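Local coordinates for F5/8 type C domain protein (Bacteroides ovatus, PDB 4ZRX) that is probably an alpha-L-fucosidase, hydrolysing terminal alpha-L-fucose from sugar chains, and carries an added F5/8 type C domain of a kind that often binds carbohydrate, at residues R160-F165 with Q197-D202; I386-L391 with M428-A433. One frame throughout, in Å; residues are numbered along the deposited sequence. Where two conformers were deposited one is given.

Interaction 1 of 2, residues R160-F165 with Q197-D202; sequences RYNDFF and QVYDWD
Y161 lays CB and the near part of its ring against the amide of Q197, with Y161 CB 3.4 Å from Q197 OE1 and the ring and amide planes 61° apart. Farther out, Y161 CE2 approaches the ring edge of Y199 at CE1, 4.1 Å away. A tyrosine suits this buried place, since its flank is apolar while its hydroxyl hydrogen-bonds to K97; Q197 OE1 in turn accepts from G156 N. N162, one residue on, has CG anti to the carbonyl carbon (chi1 -75°), on the side of the loop. Its ND2 donates to V198 O at 2.9 Å, nearly in the asparagine's own amide plane, while N162 OD1 accepts from D200 N at 3.1 Å, the donor standing above the carbonyl plane. Asparagine fits because one short amide supplies both donor and acceptor. An alanine here would probably leave V198 O and D200 N without these mates. Helix 158-174 is thereby bonded to the loop leading into helix 201-211, in the TIM barrel expected of an alpha-L-fucosidase, and D200 caps the second helix through A203 N. Q197 NE2 adds a weak bond to N162 OD1, besides its bond to S158 O.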
loop_
_atom_site.group_PDB
_atom_site.type_symbol
_atom_site.label_atom_id
_atom_site.label_comp_id
_atom_site.label_asym_id
_atom_site.label_seq_id
_atom_site.Cartn_x
_atom_site.Cartn_y
_atom_site.Cartn_z
ATOM N N ARG A 160 -4.488 9.475 -34.197
ATOM C CA ARG A 160 -3.247 8.840 -34.585
ATOM C C ARG A 160 -2.648 8.136 -33.350
ATOM O O ARG A 160 -2.195 6.987 -33.406
ATOM C CB ARG A 160 -2.287 9.895 -35.076
ATOM C CG ARG A 160 -1.127 9.313 -35.808
ATOM C CD ARG A 160 -0.486 10.325 -36.745
ATOM N NE ARG A 160 0.660 9.712 -37.427
ATOM C CZ ARG A 160 1.501 10.359 -38.229
ATOM N NH1 ARG A 160 1.368 11.659 -38.461
ATOM N NH2 ARG A 160 2.496 9.695 -38.809
ATOM N N TYR A 161 -2.672 8.838 -32.239
ATOM C CA TYR A 161 -2.181 8.191 -30.991
ATOM C C TYR A 161 -3.074 7.051 -30.533
ATOM O O TYR A 161 -2.581 6.056 -30.036
ATOM C CB TYR A 161 -1.963 9.164 -29.848
ATOM C CG TYR A 161 -1.346 8.447 -28.636
ATOM C CD1 TYR A 161 -0.002 8.160 -28.585
ATOM C CD2 TYR A 161 -2.135 8.060 -27.578
ATOM C CE1 TYR A 161 0.554 7.506 -27.498
ATOM C CE2 TYR A 161 -1.590 7.398 -26.481
ATOM C CZ TYR A 161 -0.263 7.140 -26.436
ATOM O OH TYR A 161 0.265 6.476 -25.345
ATOM N N ASN A 162 -4.379 7.187 -30.706
ATOM C CA ASN A 162 -5.269 6.103 -30.355
ATOM C C ASN A 162 -4.958 4.868 -31.153
ATOM O O ASN A 162 -4.877 3.783 -30.604
ATOM C CB ASN A 162 -6.722 6.532 -30.480
ATOM C CG ASN A 162 -7.161 7.437 -29.328
ATOM O OD1 ASN A 162 -6.735 7.252 -28.182
ATOM N ND2 ASN A 162 -8.058 8.347 -29.602
ATOM N N ASP A 163 -4.728 5.012 -32.470
ATOM C CA ASP A 163 -4.346 3.858 -33.307
ATOM C C ASP A 163 -3.030 3.259 -32.843
ATOM O O ASP A 163 -2.877 2.032 -32.793
ATOM C CB ASP A 163 -4.202 4.276 -34.798
ATOM C CG ASP A 163 -3.759 3.120 -35.722
ATOM O OD1 ASP A 163 -4.636 2.324 -36.142
ATOM O OD2 ASP A 163 -2.561 3.033 -36.087
ATOM N N PHE A 164 -2.075 4.130 -32.571
ATOM C CA PHE A 164 -0.718 3.760 -32.121
ATOM C C PHE A 164 -0.800 2.947 -30.817
ATOM O O PHE A 164 -0.175 1.897 -30.674
ATOM C CB PHE A 164 0.037 5.106 -31.909
ATOM C CG PHE A 164 1.436 4.994 -31.280
ATOM C CD1 PHE A 164 2.563 4.804 -32.057
ATOM C CD2 PHE A 164 1.593 5.118 -29.919
ATOM C CE1 PHE A 164 3.839 4.749 -31.452
ATOM C CE2 PHE A 164 2.789 5.089 -29.350
ATOM C CZ PHE A 164 3.923 4.868 -30.102
ATOM N N PHE A 165 -1.595 3.467 -29.918
ATOM C CA PHE A 165 -1.852 2.829 -28.612
ATOM C C PHE A 165 -2.477 1.473 -28.770
ATOM O O PHE A 165 -2.042 0.518 -28.157
ATOM C CB PHE A 165 -2.687 3.722 -27.743
ATOM C CG PHE A 165 -2.699 3.308 -26.249
ATOM C CD1 PHE A 165 -1.629 3.647 -25.426
ATOM C CD2 PHE A 165 -3.718 2.546 -25.744
ATOM C CE1 PHE A 165 -1.621 3.269 -24.102
ATOM C CE2 PHE A 165 -3.738 2.179 -24.400
ATOM C CZ PHE A 165 -2.659 2.544 -23.582
ATOM N N GLN A 197 -4.631 14.784 -25.302
ATOM C CA GLN A 197 -5.045 13.547 -25.922
ATOM C C GLN A 197 -6.454 13.220 -25.496
ATOM O O GLN A 197 -6.750 13.251 -24.314
ATOM C CB GLN A 197 -4.091 12.435 -25.468
ATOM C CG GLN A 197 -4.401 11.063 -26.009
ATOM C CD GLN A 197 -4.319 10.947 -27.526
ATOM O OE1 GLN A 197 -3.507 11.625 -28.178
ATOM N NE2 GLN A 197 -5.151 10.073 -28.095
ATOM N N VAL A 198 -7.307 12.855 -26.445
ATOM C CA VAL A 198 -8.644 12.350 -26.135
ATOM C C VAL A 198 -8.559 10.886 -26.445
ATOM O O VAL A 198 -8.478 10.475 -27.610
ATOM C CB VAL A 198 -9.756 13.062 -26.965
ATOM C CG1 VAL A 198 -11.113 12.489 -26.660
ATOM C CG2 VAL A 198 -9.709 14.579 -26.683
ATOM N N TYR A 199 -8.530 10.087 -25.382
ATOM C CA TYR A 199 -8.345 8.664 -25.523
ATOM C C TYR A 199 -9.618 7.945 -25.972
ATOM O O TYR A 199 -10.696 8.230 -25.460
ATOM C CB TYR A 199 -7.951 8.104 -24.185
ATOM C CG TYR A 199 -6.665 8.644 -23.634
ATOM C CD1 TYR A 199 -5.457 8.139 -24.069
ATOM C CD2 TYR A 199 -6.657 9.639 -22.666
ATOM C CE1 TYR A 199 -4.264 8.611 -23.554
ATOM C CE2 TYR A 199 -5.444 10.109 -22.112
ATOM C CZ TYR A 199 -4.246 9.550 -22.578
ATOM O OH TYR A 199 -3.054 9.980 -22.072
ATOM N N ASP A 200 -9.473 6.943 -26.837
ATOM C CA ASP A 200 -10.595 6.078 -27.224
ATOM C C ASP A 200 -10.609 4.861 -26.313
ATOM O O ASP A 200 -10.294 3.738 -26.700
ATOM C CB ASP A 200 -10.483 5.660 -28.698
ATOM C CG ASP A 200 -11.777 5.052 -29.234
ATOM O OD1 ASP A 200 -12.660 4.647 -28.457
ATOM O OD2 ASP A 200 -11.871 4.966 -30.471
ATOM N N TRP A 201 -10.988 5.116 -25.077
ATOM C CA TRP A 201 -11.031 4.087 -24.032
ATOM C C TRP A 201 -11.917 2.927 -24.399
ATOM O O TRP A 201 -11.612 1.771 -24.106
ATOM C CB TRP A 201 -11.549 4.697 -22.724
ATOM C CG TRP A 201 -10.689 5.725 -22.108
ATOM C CD1 TRP A 201 -11.041 6.978 -21.857
ATOM C CD2 TRP A 201 -9.327 5.587 -21.624
ATOM N NE1 TRP A 201 -10.005 7.684 -21.307
ATOM C CE2 TRP A 201 -8.944 6.852 -21.124
ATOM C CE3 TRP A 201 -8.427 4.549 -21.569
ATOM C CZ2 TRP A 201 -7.701 7.103 -20.562
ATOM C CZ3 TRP A 201 -7.157 4.798 -21.000
ATOM C CH2 TRP A 201 -6.814 6.063 -20.539
ATOM N N ASP A 202 -13.012 3.200 -25.113
ATOM C CA ASP A 202 -13.898 2.115 -25.499
ATOM C C ASP A 202 -13.231 1.190 -26.500
ATOM O O ASP A 202 -13.306 -0.037 -26.345
ATOM C CB ASP A 202 -15.256 2.652 -25.993
ATOM C CG ASP A 202 -16.224 1.531 -26.285
ATOM O OD1 ASP A 202 -16.548 0.708 -25.377
ATOM O OD2 ASP A 202 -16.614 1.432 -27.439
#

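Interaction 2 of 2, residues I386-L391 with M428-A433; sequences INLVML and MLRFPA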
loop_
_atom_site.group_PDB
_atom_site.type_symbol
_atom_site.label_atom_id
_atom_site.label_comp_id
_atom_site.label_asym_id
_atom_site.label_seq_id
_atom_site.Cartn_x
_atom_site.Cartn_y
_atom_site.Cartn_z
ATOM N N ILE A 386 -6.792 -15.565 20.584
ATOM C CA ILE A 386 -6.954 -14.924 19.324
ATOM C C ILE A 386 -6.800 -13.430 19.458
ATOM O O ILE A 386 -7.103 -12.851 20.474
ATOM C CB ILE A 386 -8.338 -15.268 18.695
ATOM C CG1 ILE A 386 -9.516 -14.931 19.587
ATOM C CG2 ILE A 386 -8.377 -16.754 18.382
ATOM C CD1 ILE A 386 -10.829 -14.927 18.857
ATOM N N ASN A 387 -6.348 -12.799 18.380
ATOM C CA ASN A 387 -6.292 -11.355 18.262
ATOM C C ASN A 387 -6.590 -10.813 16.877
ATOM O O ASN A 387 -6.274 -9.615 16.582
ATOM C CB ASN A 387 -4.936 -10.851 18.769
ATOM C CG ASN A 387 -3.775 -11.395 17.971
ATOM O OD1 ASN A 387 -3.935 -11.987 16.921
ATOM N ND2 ASN A 387 -2.578 -11.144 18.456
ATOM N N LEU A 388 -7.199 -11.676 16.036
ATOM C CA LEU A 388 -7.489 -11.403 14.656
ATOM C C LEU A 388 -8.694 -12.199 14.251
ATOM O O LEU A 388 -8.736 -13.417 14.439
ATOM C CB LEU A 388 -6.277 -11.741 13.744
ATOM C CG LEU A 388 -6.412 -11.765 12.246
ATOM C CD1 LEU A 388 -6.841 -10.480 11.742
ATOM C CD2 LEU A 388 -5.085 -12.229 11.612
ATOM N N VAL A 389 -9.661 -11.501 13.711
ATOM C CA VAL A 389 -10.878 -12.123 13.136
ATOM C C VAL A 389 -10.996 -11.687 11.702
ATOM O O VAL A 389 -10.770 -10.509 11.373
ATOM C CB VAL A 389 -12.104 -11.790 13.968
ATOM C CG1 VAL A 389 -13.427 -12.214 13.315
ATOM C CG2 VAL A 389 -11.978 -12.407 15.309
HETATM N N MSE A 390 -11.399 -12.635 10.871
HETATM C CA MSE A 390 -11.625 -12.429 9.456
HETATM C C MSE A 390 -13.067 -12.793 9.110
HETATM O O MSE A 390 -13.572 -13.846 9.560
HETATM C CB MSE A 390 -10.632 -13.292 8.658
HETATM C CG MSE A 390 -10.726 -13.061 7.184
HETATM SE SE MSE A 390 -11.584 -14.490 6.363
HETATM C CE MSE A 390 -10.228 -15.683 6.186
ATOM N N LEU A 391 -13.713 -11.948 8.329
ATOM C CA LEU A 391 -15.064 -12.143 7.883
ATOM C C LEU A 391 -15.138 -12.024 6.363
ATOM O O LEU A 391 -14.391 -11.196 5.774
ATOM C CB LEU A 391 -15.982 -11.107 8.511
ATOM C CG LEU A 391 -15.773 -10.950 10.023
ATOM C CD1 LEU A 391 -16.396 -9.701 10.435
ATOM C CD2 LEU A 391 -16.401 -12.092 10.747
HETATM N N MSE A 428 -10.819 -7.821 7.958
HETATM C CA MSE A 428 -10.118 -8.332 9.123
HETATM C C MSE A 428 -10.071 -7.284 10.219
HETATM O O MSE A 428 -9.932 -6.084 9.951
HETATM C CB MSE A 428 -8.740 -8.842 8.798
HETATM C CG MSE A 428 -8.830 -9.979 7.847
HETATM SE SE MSE A 428 -7.236 -11.013 7.431
HETATM C CE MSE A 428 -6.539 -9.945 6.023
ATOM N N LEU A 429 -10.205 -7.770 11.441
ATOM C CA LEU A 429 -10.200 -6.948 12.661
ATOM C C LEU A 429 -9.148 -7.453 13.596
ATOM O O LEU A 429 -9.069 -8.668 13.855
ATOM C CB LEU A 429 -11.551 -7.049 13.353
ATOM C CG LEU A 429 -12.719 -6.351 12.688
ATOM C CD1 LEU A 429 -13.985 -6.790 13.412
ATOM C CD2 LEU A 429 -12.497 -4.832 12.716
ATOM N N ARG A 430 -8.319 -6.555 14.098
ATOM C CA ARG A 430 -7.316 -6.864 15.048
ATOM C C ARG A 430 -7.672 -6.227 16.403
ATOM O O ARG A 430 -8.243 -5.126 16.481
ATOM C CB ARG A 430 -5.941 -6.403 14.567
ATOM C CG ARG A 430 -5.431 -7.241 13.403
ATOM C CD ARG A 430 -4.001 -6.961 13.031
ATOM N NE ARG A 430 -3.811 -5.613 12.488
ATOM C CZ ARG A 430 -2.612 -5.074 12.232
ATOM N NH1 ARG A 430 -1.485 -5.727 12.537
ATOM N NH2 ARG A 430 -2.516 -3.881 11.683
ATOM N N PHE A 431 -7.230 -6.867 17.472
ATOM C CA PHE A 431 -7.588 -6.431 18.821
ATOM C C PHE A 431 -6.650 -7.062 19.821
ATOM O O PHE A 431 -5.952 -8.003 19.490
ATOM C CB PHE A 431 -9.040 -6.820 19.161
ATOM C CG PHE A 431 -9.386 -8.234 18.838
ATOM C CD1 PHE A 431 -9.217 -9.219 19.748
ATOM C CD2 PHE A 431 -9.927 -8.552 17.588
ATOM C CE1 PHE A 431 -9.548 -10.526 19.436
ATOM C CE2 PHE A 431 -10.265 -9.885 17.277
ATOM C CZ PHE A 431 -10.040 -10.863 18.183
ATOM N N PRO A 432 -6.656 -6.598 21.070
ATOM C CA PRO A 432 -5.732 -7.234 22.041
ATOM C C PRO A 432 -6.116 -8.682 22.295
ATOM O O PRO A 432 -7.317 -8.975 22.402
ATOM C CB PRO A 432 -5.908 -6.395 23.335
ATOM C CG PRO A 432 -6.446 -5.087 22.837
ATOM C CD PRO A 432 -7.293 -5.376 21.608
ATOM N N ALA A 433 -5.103 -9.547 22.372
ATOM C CA ALA A 433 -5.308 -10.967 22.514
ATOM C C ALA A 433 -6.255 -11.296 23.659
ATOM O O ALA A 433 -6.166 -10.729 24.764
ATOM C CB ALA A 433 -3.977 -11.674 22.736
HETATM O O HOH W 1 -2.305 -9.239 20.961
#
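Two neighbouring antiparallel strands, 388-391 and 428-431, meet here at the margin of a four-stranded sheet in which 427-431 is an outermost strand. V389 and L429 form the hydrogen-bonded pair: V389 N donates to L429 O at 2.9 Å, and L429 N returns the bond to V389 O at 2.8 Å. L388 with R430 and M390 with M428 are the non-hydrogen-bonded pairs on either side of it. Their side chains share one face, turned to helix 308-316. There the selenomethionines M390 and M428, whose unbranched chains can bend to fit, touch CG to CG at 3.7 Å. The branched L388 rests CD1 between M428 CB and R430 CG, and the long R430 carries its guanidinium away to a salt bridge with D313.

The sheet belongs to a beta-sandwich-like region following the barrel, and its opposite face, bearing V389 and L429, looks toward strand 401-410, where L429 meets F404 and V406. Farther along, F431 N donates to N387 O at 3.0 Å. F431 CG sits between the backbone N and the carbonyl carbon (chi1 48°), and the carbonyl carbon of N387 lies over the centre of the ring. N387 CA makes a CH-pi contact over the same face, 3.9 Å from the ring centroid, while V389 CG2 comes to the edge in plane, 3.6 Å from F431 CE2. I386 CD1 reaches F431 CZ more loosely. A broad, flat phenylalanine fits where the chain turns a corner at N387, the first residue of a classic beta bulge with L388 opposite Y458. N387 OD1 accepts from A460 N; a water accepts from both N387 ND2 and A433 N, bridging this corner and the residue after the corner at P432.

Interaction 1 comes first along the chain and closes before interaction 2 opens. Their centres lie about 47 Å apart and their nearest atoms about 31 Å, so they do not touch; they lie on opposite sides of the chain's centre. The 160-165 and 197-202 pair lies in the alpha-L-fucosidase part of the chain, at the surface of the barrel, where helix 158-174 meets the start of helix 201-211. The 386-391 and 428-433 pair joins two strands of a later antiparallel sheet, which packs against helix 308-316 of the barrel region. One contact thus joins a helix and a loop at the edge of the probable catalytic barrel, while the other builds the beta region beside it; the two share no helix, strand or sheet.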